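Local structure of sortase-like protein (Streptococcus suis, 3RE9) at residues I116-V120 and E121-Y125. The protein is a class C sortase, a transpeptidase that probably joins pilin subunits covalently during assembly of pili on the bacterial surface. Sequence-based numbering, arbitrary orientation.
Sequences IHNIV and ETLAY
Ile116 and Leu123 exchange two backbone hydrogen bonds, Leu123 N to Ile116 O at 2.8 Å and Ile116 N to Leu123 O at 2.9 Å, which identifies them as an antiparallel hydrogen-bonded pair. Two residues further on, Asn118 N donates to Glu121 O over 2.8 Å, with an N-H...O angle of 161°, and closes the loop. Between these rungs His117 and Thr122 form the non-hydrogen-bonded pair, bridged instead by their side chains: Thr122 OG1 lies in the plane of the imidazole, at its edge, 2.8 Å from His117 ND1. Either atom could supply the proton. Both side chains point the same way: His117 CG and Thr122 OG1 each stand anti to their own carbonyl carbon, beside the backbone N, which helps bring ND1 and OG1 together, and Thr122 CG2 also rests near ND1. The far nitrogen, His117 NE2, hydrogen-bonds to Glu48 OE1, so the ring is held at both nitrogens.

Inside the turn, Asn118 takes the less common chi1 of 60°, placing CG between its own backbone N and carbonyl carbon. With chi2 at 45°, OD1 faces the following backbone N-H groups and accepts from Val120 N at 2.9 Å, and more weakly from Glu121 N. ND2 of the same amide donates to the carbonyl of Pro80 and to a water that bonds weakly to Glu121 OE1. Leu123 CD1 approaches this ND2 at 3.7 Å, the two side chains crossing at about a right angle.

Apolar contacts gather on the sheet face carrying Ile116 and Leu123, where Leu123 CD1 lies 4.3 Å from Ile116 CB. Ile116 CD1 comes obliquely to the Tyr125 ring, 4.4 Å from CE1. Tyr125 OH is hydrogen-bonded to Asp148 OD2.

Together, the paired backbones and the Asn118 Asx turn make a tight β-hairpin, joining strands 113-117 and 122-133 in the β-barrel fold of sortases.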
ATOM      1  N   ILE A 116       7.351   5.373   0.245  1.00 10.79           N
ATOM      2  CA  ILE A 116       7.277   4.272  -0.662  1.00  9.90           C
ATOM      3  C   ILE A 116       8.184   4.617  -1.828  1.00 11.04           C
ATOM      4  O   ILE A 116       7.999   5.644  -2.480  1.00 11.35           O
ATOM      5  CB  ILE A 116       5.833   4.004  -1.113  1.00 10.48           C
ATOM      6  CG1 ILE A 116       4.959   3.579   0.093  1.00  8.59           C
ATOM      7  CG2 ILE A 116       5.805   2.963  -2.269  1.00  7.41           C
ATOM      8  CD1 ILE A 116       3.474   3.425  -0.254  1.00  7.41           C
ATOM      9  N   HIS A 117       9.188   3.767  -2.056  1.00 11.24           N
ATOM     10  CA  HIS A 117      10.157   3.950  -3.125  1.00 11.75           C
ATOM     11  C   HIS A 117       9.804   3.054  -4.331  1.00 12.03           C
ATOM     12  O   HIS A 117       9.922   1.833  -4.260  1.00 12.39           O
ATOM     13  CB  HIS A 117      11.560   3.587  -2.653  1.00 11.72           C
ATOM     14  CG  HIS A 117      12.016   4.307  -1.414  1.00 13.58           C
ATOM     15  ND1 HIS A 117      12.444   5.618  -1.426  1.00 14.33           N
ATOM     16  CD2 HIS A 117      12.186   3.870  -0.144  1.00 13.17           C
ATOM     17  CE1 HIS A 117      12.821   5.968  -0.208  1.00 14.33           C
ATOM     18  NE2 HIS A 117      12.673   4.927   0.588  1.00 14.56           N
ATOM     19  N   ASN A 118       9.344   3.650  -5.420  1.00 11.74           N
ATOM     20  CA  ASN A 118       9.002   2.859  -6.591  1.00 11.84           C
ATOM     21  C   ASN A 118      10.034   3.123  -7.668  1.00 12.08           C
ATOM     22  O   ASN A 118      11.041   3.759  -7.398  1.00 12.43           O
ATOM     23  CB  ASN A 118       7.517   3.029  -7.042  1.00 11.72           C
ATOM     24  CG  ASN A 118       7.131   4.494  -7.411  1.00 10.17           C
ATOM     25  OD1 ASN A 118       7.853   5.194  -8.105  1.00  8.59           O
ATOM     26  ND2 ASN A 118       5.963   4.915  -6.972  1.00  9.67           N
ATOM     27  N   ILE A 119       9.808   2.622  -8.870  1.00 12.67           N
ATOM     28  CA  ILE A 119      10.817   2.704  -9.904  1.00 13.21           C
ATOM     29  C   ILE A 119      10.930   4.140 -10.414  1.00 13.24           C
ATOM     30  O   ILE A 119      11.914   4.492 -11.045  1.00 12.84           O
ATOM     31  CB  ILE A 119      10.537   1.678 -11.062  1.00 13.86           C
ATOM     32  CG1 ILE A 119      11.773   1.503 -11.973  1.00 13.55           C
ATOM     33  CG2 ILE A 119       9.238   2.032 -11.836  1.00 12.84           C
ATOM     34  CD1 ILE A 119      13.004   0.794 -11.306  1.00 12.65           C
ATOM     35  N   VAL A 120       9.922   4.959 -10.109  1.00 13.27           N
ATOM     36  CA  VAL A 120       9.857   6.339 -10.585  1.00 13.18           C
ATOM     37  C   VAL A 120      10.438   7.311  -9.542  1.00 13.74           C
ATOM     38  O   VAL A 120      11.195   8.215  -9.879  1.00 12.88           O
ATOM     39  CB  VAL A 120       8.370   6.736 -10.953  1.00 13.20           C
ATOM     40  CG1 VAL A 120       8.219   8.259 -11.251  1.00 11.96           C
ATOM     41  CG2 VAL A 120       7.807   5.852 -12.094  1.00 11.71           C
ATOM     42  N   GLU A 121      10.104   7.072  -8.266  1.00 14.81           N
ATOM     43  CA  GLU A 121      10.123   8.101  -7.244  1.00 15.31           C
ATOM     44  C   GLU A 121      10.070   7.526  -5.874  1.00 15.30           C
ATOM     45  O   GLU A 121       9.586   6.421  -5.661  1.00 15.69           O
ATOM     46  CB  GLU A 121       8.809   8.888  -7.285  1.00 16.31           C
ATOM     47  CG  GLU A 121       8.791  10.092  -8.116  1.00 17.57           C
ATOM     48  CD  GLU A 121       7.458  10.788  -8.017  1.00 20.08           C
ATOM     49  OE1 GLU A 121       6.397  10.158  -8.309  1.00 17.10           O
ATOM     50  OE2 GLU A 121       7.500  11.988  -7.638  1.00 23.81           O
ATOM     51  N   THR A 122      10.497   8.365  -4.935  1.00 15.13           N
ATOM     52  CA  THR A 122      10.122   8.267  -3.549  1.00 14.13           C
ATOM     53  C   THR A 122       8.841   9.075  -3.357  1.00 13.80           C
ATOM     54  O   THR A 122       8.744  10.224  -3.809  1.00 13.00           O
ATOM     55  CB  THR A 122      11.235   8.810  -2.656  1.00 13.49           C
ATOM     56  OG1 THR A 122      12.388   7.997  -2.853  1.00 13.77           O
ATOM     57  CG2 THR A 122      10.845   8.765  -1.192  1.00 12.74           C
ATOM     58  N   LEU A 123       7.877   8.440  -2.689  1.00 13.33           N
ATOM     59  CA  LEU A 123       6.661   9.083  -2.233  1.00 13.19           C
ATOM     60  C   LEU A 123       6.671   9.180  -0.712  1.00 13.24           C
ATOM     61  O   LEU A 123       7.028   8.234  -0.031  1.00 12.78           O
ATOM     62  CB  LEU A 123       5.430   8.286  -2.670  1.00 12.70           C
ATOM     63  CG  LEU A 123       5.314   7.821  -4.110  1.00 10.73           C
ATOM     64  CD1 LEU A 123       4.381   6.639  -4.118  1.00  8.53           C
ATOM     65  CD2 LEU A 123       4.806   8.961  -4.978  1.00  7.58           C
ATOM     66  N   ALA A 124       6.261  10.335  -0.204  1.00 13.55           N
ATOM     67  CA  ALA A 124       6.274  10.619   1.221  1.00 13.66           C
ATOM     68  C   ALA A 124       4.846  10.739   1.737  1.00 13.48           C
ATOM     69  O   ALA A 124       4.032  11.422   1.136  1.00 13.94           O
ATOM     70  CB  ALA A 124       7.049  11.904   1.479  1.00 13.57           C
ATOM     71  N   TYR A 125       4.541  10.052   2.834  1.00 13.53           N
ATOM     72  CA  TYR A 125       3.219  10.135   3.476  1.00 13.14           C
ATOM     73  C   TYR A 125       3.419  10.479   4.936  1.00 13.47           C
ATOM     74  O   TYR A 125       4.383  10.021   5.557  1.00 13.04           O
ATOM     75  CB  TYR A 125       2.404   8.823   3.322  1.00 12.59           C
ATOM     76  CG  TYR A 125       2.014   8.553   1.893  1.00 11.88           C
ATOM     77  CD1 TYR A 125       2.922   7.972   1.006  1.00 12.15           C
ATOM     78  CD2 TYR A 125       0.758   8.903   1.415  1.00 12.18           C
ATOM     79  CE1 TYR A 125       2.605   7.738  -0.305  1.00 11.33           C
ATOM     80  CE2 TYR A 125       0.416   8.679   0.089  1.00 11.51           C
ATOM     81  CZ  TYR A 125       1.354   8.098  -0.775  1.00 12.19           C
ATOM     82  OH  TYR A 125       1.053   7.863  -2.108  1.00 11.52           O
TER
HETATM   83  O   HOH W   1       5.151   7.113  -8.706  1.00 11.15           O